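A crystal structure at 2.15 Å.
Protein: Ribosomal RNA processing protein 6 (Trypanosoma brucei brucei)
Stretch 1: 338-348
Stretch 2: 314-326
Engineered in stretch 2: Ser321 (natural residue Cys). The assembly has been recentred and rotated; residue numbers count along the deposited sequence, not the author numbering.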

ATOM      1  N   LYS A 338      24.443 -20.875  10.029  1.00 43.62           N
ATOM      2  CA  LYS A 338      24.650 -21.383   8.668  1.00 44.59           C
ATOM      3  C   LYS A 338      23.301 -21.476   7.907  1.00 50.81           C
ATOM      4  O   LYS A 338      23.183 -20.929   6.811  1.00 52.37           O
ATOM      5  CB  LYS A 338      25.356 -22.741   8.702  1.00 47.73           C
ATOM      6  CG  LYS A 338      26.857 -22.651   8.916  1.00 71.82           C
ATOM      7  CD  LYS A 338      27.530 -23.978   8.597  1.00 88.61           C
ATOM      8  CE  LYS A 338      29.006 -23.972   8.928  1.00107.51           C
ATOM      9  NZ  LYS A 338      29.598 -25.339   8.845  1.00118.24           N
ATOM     10  N   CYS A 339      22.280 -22.111   8.516  1.00 46.56           N
ATOM     11  CA  CYS A 339      20.940 -22.250   7.946  1.00 45.89           C
ATOM     12  C   CYS A 339      20.311 -20.896   7.581  1.00 51.39           C
ATOM     13  O   CYS A 339      19.680 -20.780   6.528  1.00 51.16           O
ATOM     14  CB  CYS A 339      20.031 -23.027   8.894  1.00 45.04           C
ATOM     15  SG  CYS A 339      20.590 -24.707   9.275  1.00 48.97           S
ATOM     16  N   CYS A 340      20.497 -19.881   8.452  1.00 49.68           N
ATOM     17  CA  CYS A 340      19.906 -18.536   8.369  1.00 49.84           C
ATOM     18  C   CYS A 340      20.614 -17.537   7.423  1.00 56.32           C
ATOM     19  O   CYS A 340      20.186 -16.390   7.374  1.00 55.29           O
ATOM     20  CB  CYS A 340      19.781 -17.944   9.767  1.00 49.52           C
ATOM     21  SG  CYS A 340      18.690 -18.868  10.866  1.00 52.44           S
ATOM     22  N   SER A 341      21.671 -17.939   6.702  1.00 56.37           N
ATOM     23  CA  SER A 341      22.402 -17.021   5.804  1.00 58.79           C
ATOM     24  C   SER A 341      21.494 -16.468   4.674  1.00 62.91           C
ATOM     25  O   SER A 341      20.826 -17.282   4.023  1.00 63.20           O
ATOM     26  CB  SER A 341      23.639 -17.704   5.215  1.00 64.18           C
ATOM     27  OG  SER A 341      24.437 -18.317   6.217  1.00 73.74           O
ATOM     28  N   PRO A 342      21.397 -15.126   4.429  1.00 57.77           N
ATOM     29  CA  PRO A 342      22.076 -13.997   5.109  1.00 57.55           C
ATOM     30  C   PRO A 342      21.513 -13.706   6.501  1.00 58.15           C
ATOM     31  O   PRO A 342      20.304 -13.544   6.656  1.00 56.57           O
ATOM     32  CB  PRO A 342      21.903 -12.831   4.124  1.00 60.23           C
ATOM     33  CG  PRO A 342      20.647 -13.144   3.365  1.00 64.37           C
ATOM     34  CD  PRO A 342      20.508 -14.655   3.345  1.00 59.36           C
ATOM     35  N   VAL A 343      22.399 -13.680   7.521  1.00 52.95           N
ATOM     36  CA  VAL A 343      22.024 -13.538   8.930  1.00 49.73           C
ATOM     37  C   VAL A 343      21.620 -12.108   9.313  1.00 48.44           C
ATOM     38  O   VAL A 343      22.449 -11.202   9.327  1.00 47.73           O
ATOM     39  CB  VAL A 343      23.085 -14.111   9.909  1.00 53.94           C
ATOM     40  CG1 VAL A 343      22.570 -14.088  11.348  1.00 52.69           C
ATOM     41  CG2 VAL A 343      23.493 -15.530   9.523  1.00 54.13           C
ATOM     42  N   SER A 344      20.360 -11.940   9.731  1.00 42.16           N
ATOM     43  CA  SER A 344      19.873 -10.648  10.214  1.00 41.87           C
ATOM     44  C   SER A 344      20.333 -10.429  11.664  1.00 47.23           C
ATOM     45  O   SER A 344      20.773 -11.377  12.332  1.00 48.72           O
ATOM     46  CB  SER A 344      18.350 -10.582  10.127  1.00 43.20           C
ATOM     47  OG  SER A 344      17.731 -11.344  11.153  1.00 46.66           O
ATOM     48  N   VAL A 345      20.218  -9.189  12.153  1.00 43.28           N
ATOM     49  CA  VAL A 345      20.546  -8.848  13.532  1.00 43.24           C
ATOM     50  C   VAL A 345      19.584  -9.608  14.475  1.00 46.25           C
ATOM     51  O   VAL A 345      20.056 -10.260  15.401  1.00 46.69           O
ATOM     52  CB  VAL A 345      20.596  -7.308  13.750  1.00 47.33           C
ATOM     53  CG1 VAL A 345      20.530  -6.930  15.229  1.00 47.38           C
ATOM     54  CG2 VAL A 345      21.851  -6.724  13.109  1.00 48.29           C
ATOM     55  N   ALA A 346      18.270  -9.623  14.151  1.00 41.43           N
ATOM     56  CA  ALA A 346      17.217 -10.338  14.889  1.00 40.41           C
ATOM     57  C   ALA A 346      17.610 -11.806  15.166  1.00 42.99           C
ATOM     58  O   ALA A 346      17.518 -12.257  16.314  1.00 43.56           O
ATOM     59  CB  ALA A 346      15.897 -10.279  14.117  1.00 40.10           C
ATOM     60  N   VAL A 347      18.103 -12.512  14.131  1.00 36.46           N
ATOM     61  CA  VAL A 347      18.551 -13.903  14.220  1.00 36.43           C
ATOM     62  C   VAL A 347      19.844 -14.012  15.058  1.00 41.72           C
ATOM     63  O   VAL A 347      19.915 -14.853  15.961  1.00 39.61           O
ATOM     64  CB  VAL A 347      18.701 -14.547  12.815  1.00 39.50           C
ATOM     65  CG1 VAL A 347      19.559 -15.810  12.863  1.00 39.42           C
ATOM     66  CG2 VAL A 347      17.339 -14.839  12.196  1.00 38.39           C
ATOM     67  N   ARG A 348      20.851 -13.162  14.763  1.00 40.69           N
ATOM     68  CA  ARG A 348      22.131 -13.193  15.490  1.00 42.16           C
ATOM     69  C   ARG A 348      21.950 -12.934  16.985  1.00 45.85           C
ATOM     70  O   ARG A 348      22.529 -13.654  17.793  1.00 45.96           O
ATOM     71  CB  ARG A 348      23.152 -12.218  14.877  1.00 44.74           C
ATOM     72  CG  ARG A 348      24.588 -12.444  15.378  1.00 59.04           C
ATOM     73  CD  ARG A 348      25.644 -11.780  14.506  1.00 70.44           C
ATOM     74  NE  ARG A 348      25.909 -12.537  13.275  1.00 80.45           N
ATOM     75  CZ  ARG A 348      26.778 -13.542  13.171  1.00 96.07           C
ATOM     76  NH1 ARG A 348      27.474 -13.943  14.230  1.00 82.51           N
ATOM     77  NH2 ARG A 348      26.949 -14.161  12.011  1.00 84.10           N
TER
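Stretch 2 (314-326) SAVMHISSVLSIA

How does the second stretch lie on the first? Each is a helix, a short break and another helix, and the two run in opposite senses along the contact: Ser344 lies nearest Val316, with CA atoms 5.8 Å apart, while Cys340 lies nearest Ser321, with CA atoms 5.0 Å apart. In stretch 2 the helix ends at Val316, Met317 leaves helical geometry with an extended backbone, and His318 caps the next helix. In stretch 1 the turn from Cys340 to Ser344 includes a cis peptide bond before Pro342, and Ser344 caps the helix that follows. Together the stretches bury 462 Å².

Which hydrogen bonds join them directly? There are two, both from a serine hydroxyl to a main-chain carbonyl, one in each direction. Ser344 OG donates to Val316 O at 2.7 Å and also accepts from Val347 N at 3.2 Å, so one hydroxyl caps its own helix while satisfying a carbonyl at the end of another. Farther along, OG of Ser321, an engineered residue that is Cys in the natural sequence, donates to Cys339 O at 2.9 Å. The m rotamer of Ser321 also brings its OG to 3.5 Å from Cys340 CA.

What serves the polar backbone atoms left in the breaks? Two waters do much of this work. Water 1 accepts from Ser344 N at 2.8 Å and lies 2.9 Å from Val316 O and 3.0 Å from Pro342 O, within reach of both carbonyls. Water 2 accepts from His318 N at 3.0 Å and donates to Cys340 O at 2.8 Å, linking the two backbones; its oxygen is also 3.2 Å from Ser321 OG. Within stretch 2, His318 ND1 accepts from Ser320 N at 3.0 Å, serving an amide in the first turn of the helix. In stretch 1, Ser341 points its CB away from the partner, and its OG donates to Lys338 O at 3.0 Å.

Where do apolar side chains meet? Cys339 CB packs against Ile325 CG1 at 3.6 Å and lies 3.7 Å from Ser324 OG. The end of Ile325 comes nearer to stretch 1 than its sideways CA-to-CB bond suggests, bringing CD1 to 3.5 Å from Cys340 SG, which also lies 4.3 Å from Met317 CG. Toward the other end, Val347 CG2 approaches Met317 CE at 3.9 Å and Val316 CG1 at 4.3 Å, and Ala346 CB lies 4.2 Å from Val316 CG1.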

ATOM      1  N   SER A 314      10.368 -11.773   6.039  1.00 34.99           N
ATOM      2  CA  SER A 314      11.461 -12.030   5.084  1.00 35.80           C
ATOM      3  C   SER A 314      12.758 -11.292   5.452  1.00 38.86           C
ATOM      4  O   SER A 314      13.837 -11.808   5.192  1.00 39.02           O
ATOM      5  CB  SER A 314      11.038 -11.684   3.660  1.00 39.47           C
ATOM      6  OG  SER A 314      10.023 -12.574   3.229  1.00 48.72           O
ATOM      7  N   ALA A 315      12.658 -10.111   6.082  1.00 33.55           N
ATOM      8  CA  ALA A 315      13.848  -9.377   6.501  1.00 32.53           C
ATOM      9  C   ALA A 315      14.466 -10.021   7.774  1.00 36.20           C
ATOM     10  O   ALA A 315      15.650  -9.824   8.054  1.00 36.93           O
ATOM     11  CB  ALA A 315      13.522  -7.899   6.719  1.00 32.30           C
ATOM     12  N   VAL A 316      13.672 -10.775   8.542  1.00 30.55           N
ATOM     13  CA  VAL A 316      14.199 -11.474   9.715  1.00 30.38           C
ATOM     14  C   VAL A 316      15.011 -12.696   9.228  1.00 36.75           C
ATOM     15  O   VAL A 316      16.183 -12.870   9.602  1.00 35.95           O
ATOM     16  CB  VAL A 316      13.073 -11.892  10.711  1.00 32.89           C
ATOM     17  CG1 VAL A 316      13.584 -12.873  11.774  1.00 31.77           C
ATOM     18  CG2 VAL A 316      12.447 -10.668  11.372  1.00 32.52           C
ATOM     19  N   MET A 317      14.381 -13.515   8.370  1.00 33.67           N
ATOM     20  CA  MET A 317      14.923 -14.781   7.896  1.00 35.08           C
ATOM     21  C   MET A 317      14.210 -15.153   6.593  1.00 39.38           C
ATOM     22  O   MET A 317      12.982 -15.103   6.538  1.00 38.39           O
ATOM     23  CB  MET A 317      14.541 -15.810   8.992  1.00 37.36           C
ATOM     24  CG  MET A 317      15.290 -17.089   9.013  1.00 41.64           C
ATOM     25  SD  MET A 317      14.420 -18.299  10.073  1.00 44.84           S
ATOM     26  CE  MET A 317      14.539 -17.512  11.656  1.00 41.78           C
ATOM     27  N   HIS A 318      14.950 -15.584   5.570  1.00 38.25           N
ATOM     28  CA  HIS A 318      14.330 -16.045   4.323  1.00 39.44           C
ATOM     29  C   HIS A 318      13.495 -17.314   4.602  1.00 42.72           C
ATOM     30  O   HIS A 318      13.813 -18.073   5.506  1.00 41.62           O
ATOM     31  CB  HIS A 318      15.392 -16.311   3.244  1.00 41.78           C
ATOM     32  CG  HIS A 318      14.818 -16.538   1.879  1.00 47.37           C
ATOM     33  ND1 HIS A 318      14.336 -17.781   1.491  1.00 49.69           N
ATOM     34  CD2 HIS A 318      14.650 -15.667   0.856  1.00 51.59           C
ATOM     35  CE1 HIS A 318      13.914 -17.634   0.247  1.00 51.00           C
ATOM     36  NE2 HIS A 318      14.084 -16.379  -0.184  1.00 52.42           N
ATOM     37  N   ILE A 319      12.408 -17.507   3.866  1.00 40.94           N
ATOM     38  CA  ILE A 319      11.504 -18.651   4.022  1.00 41.14           C
ATOM     39  C   ILE A 319      12.250 -20.021   3.940  1.00 44.21           C
ATOM     40  O   ILE A 319      11.911 -20.937   4.692  1.00 42.99           O
ATOM     41  CB  ILE A 319      10.306 -18.532   3.019  1.00 45.56           C
ATOM     42  CG1 ILE A 319       9.135 -19.469   3.374  1.00 46.04           C
ATOM     43  CG2 ILE A 319      10.737 -18.706   1.565  1.00 47.93           C
ATOM     44  CD1 ILE A 319       8.280 -19.021   4.522  1.00 49.53           C
ATOM     45  N   SER A 320      13.274 -20.131   3.055  1.00 40.58           N
ATOM     46  CA  SER A 320      14.081 -21.337   2.858  1.00 39.61           C
ATOM     47  C   SER A 320      14.891 -21.637   4.089  1.00 40.63           C
ATOM     48  O   SER A 320      15.098 -22.803   4.386  1.00 40.06           O
ATOM     49  CB  SER A 320      14.990 -21.195   1.638  1.00 45.00           C
ATOM     50  OG  SER A 320      15.877 -20.094   1.752  1.00 53.09           O
ATOM     51  N   SER A 321      15.319 -20.587   4.831  1.00 36.65           N
ATOM     52  CA  SER A 321      16.065 -20.698   6.093  1.00 35.01           C
ATOM     53  C   SER A 321      15.239 -21.365   7.177  1.00 37.79           C
ATOM     54  O   SER A 321      15.792 -22.097   7.988  1.00 36.82           O
ATOM     55  CB  SER A 321      16.571 -19.340   6.561  1.00 36.05           C
ATOM     56  OG  SER A 321      17.619 -18.878   5.725  1.00 41.15           O
ATOM     57  N   VAL A 322      13.909 -21.131   7.174  1.00 34.86           N
ATOM     58  CA  VAL A 322      12.952 -21.744   8.092  1.00 33.41           C
ATOM     59  C   VAL A 322      12.967 -23.251   7.808  1.00 37.95           C
ATOM     60  O   VAL A 322      13.119 -24.057   8.736  1.00 36.88           O
ATOM     61  CB  VAL A 322      11.536 -21.137   7.917  1.00 37.03           C
ATOM     62  CG1 VAL A 322      10.493 -21.931   8.700  1.00 36.72           C
ATOM     63  CG2 VAL A 322      11.515 -19.672   8.330  1.00 36.74           C
ATOM     64  N   LEU A 323      12.868 -23.615   6.509  1.00 35.57           N
ATOM     65  CA  LEU A 323      12.891 -24.998   6.081  1.00 36.27           C
ATOM     66  C   LEU A 323      14.223 -25.645   6.343  1.00 37.64           C
ATOM     67  O   LEU A 323      14.245 -26.774   6.804  1.00 37.65           O
ATOM     68  CB  LEU A 323      12.496 -25.147   4.620  1.00 38.51           C
ATOM     69  CG  LEU A 323      11.704 -26.414   4.338  1.00 44.84           C
ATOM     70  CD1 LEU A 323      10.206 -26.184   4.609  1.00 46.21           C
ATOM     71  CD2 LEU A 323      11.955 -26.891   2.921  1.00 49.17           C
ATOM     72  N   SER A 324      15.319 -24.903   6.170  1.00 32.40           N
ATOM     73  CA  SER A 324      16.673 -25.390   6.421  1.00 31.77           C
ATOM     74  C   SER A 324      16.871 -25.811   7.886  1.00 34.81           C
ATOM     75  O   SER A 324      17.473 -26.844   8.137  1.00 34.28           O
ATOM     76  CB  SER A 324      17.695 -24.329   6.037  1.00 34.65           C
ATOM     77  OG  SER A 324      18.961 -24.948   5.914  1.00 49.51           O
ATOM     78  N   ILE A 325      16.363 -25.012   8.839  1.00 31.02           N
ATOM     79  CA  ILE A 325      16.482 -25.306  10.266  1.00 30.33           C
ATOM     80  C   ILE A 325      15.676 -26.562  10.568  1.00 34.64           C
ATOM     81  O   ILE A 325      16.206 -27.489  11.171  1.00 34.99           O
ATOM     82  CB  ILE A 325      16.068 -24.093  11.154  1.00 32.28           C
ATOM     83  CG1 ILE A 325      17.072 -22.928  11.000  1.00 31.47           C
ATOM     84  CG2 ILE A 325      15.913 -24.514  12.639  1.00 32.27           C
ATOM     85  CD1 ILE A 325      16.687 -21.663  11.736  1.00 31.62           C
ATOM     86  N   ALA A 326      14.417 -26.599  10.103  1.00 30.83           N
ATOM     87  CA  ALA A 326      13.505 -27.726  10.256  1.00 30.49           C
ATOM     88  C   ALA A 326      14.124 -29.046   9.736  1.00 34.31           C
ATOM     89  O   ALA A 326      14.082 -30.044  10.437  1.00 32.75           O
ATOM     90  CB  ALA A 326      12.198 -27.430   9.516  1.00 30.85           C
TER
HETATM   91  O   HOH W   1      18.733 -14.163   9.181  1.00 33.41           O
HETATM   92  O   HOH W   2      17.893 -15.673   6.000  1.00 42.89           O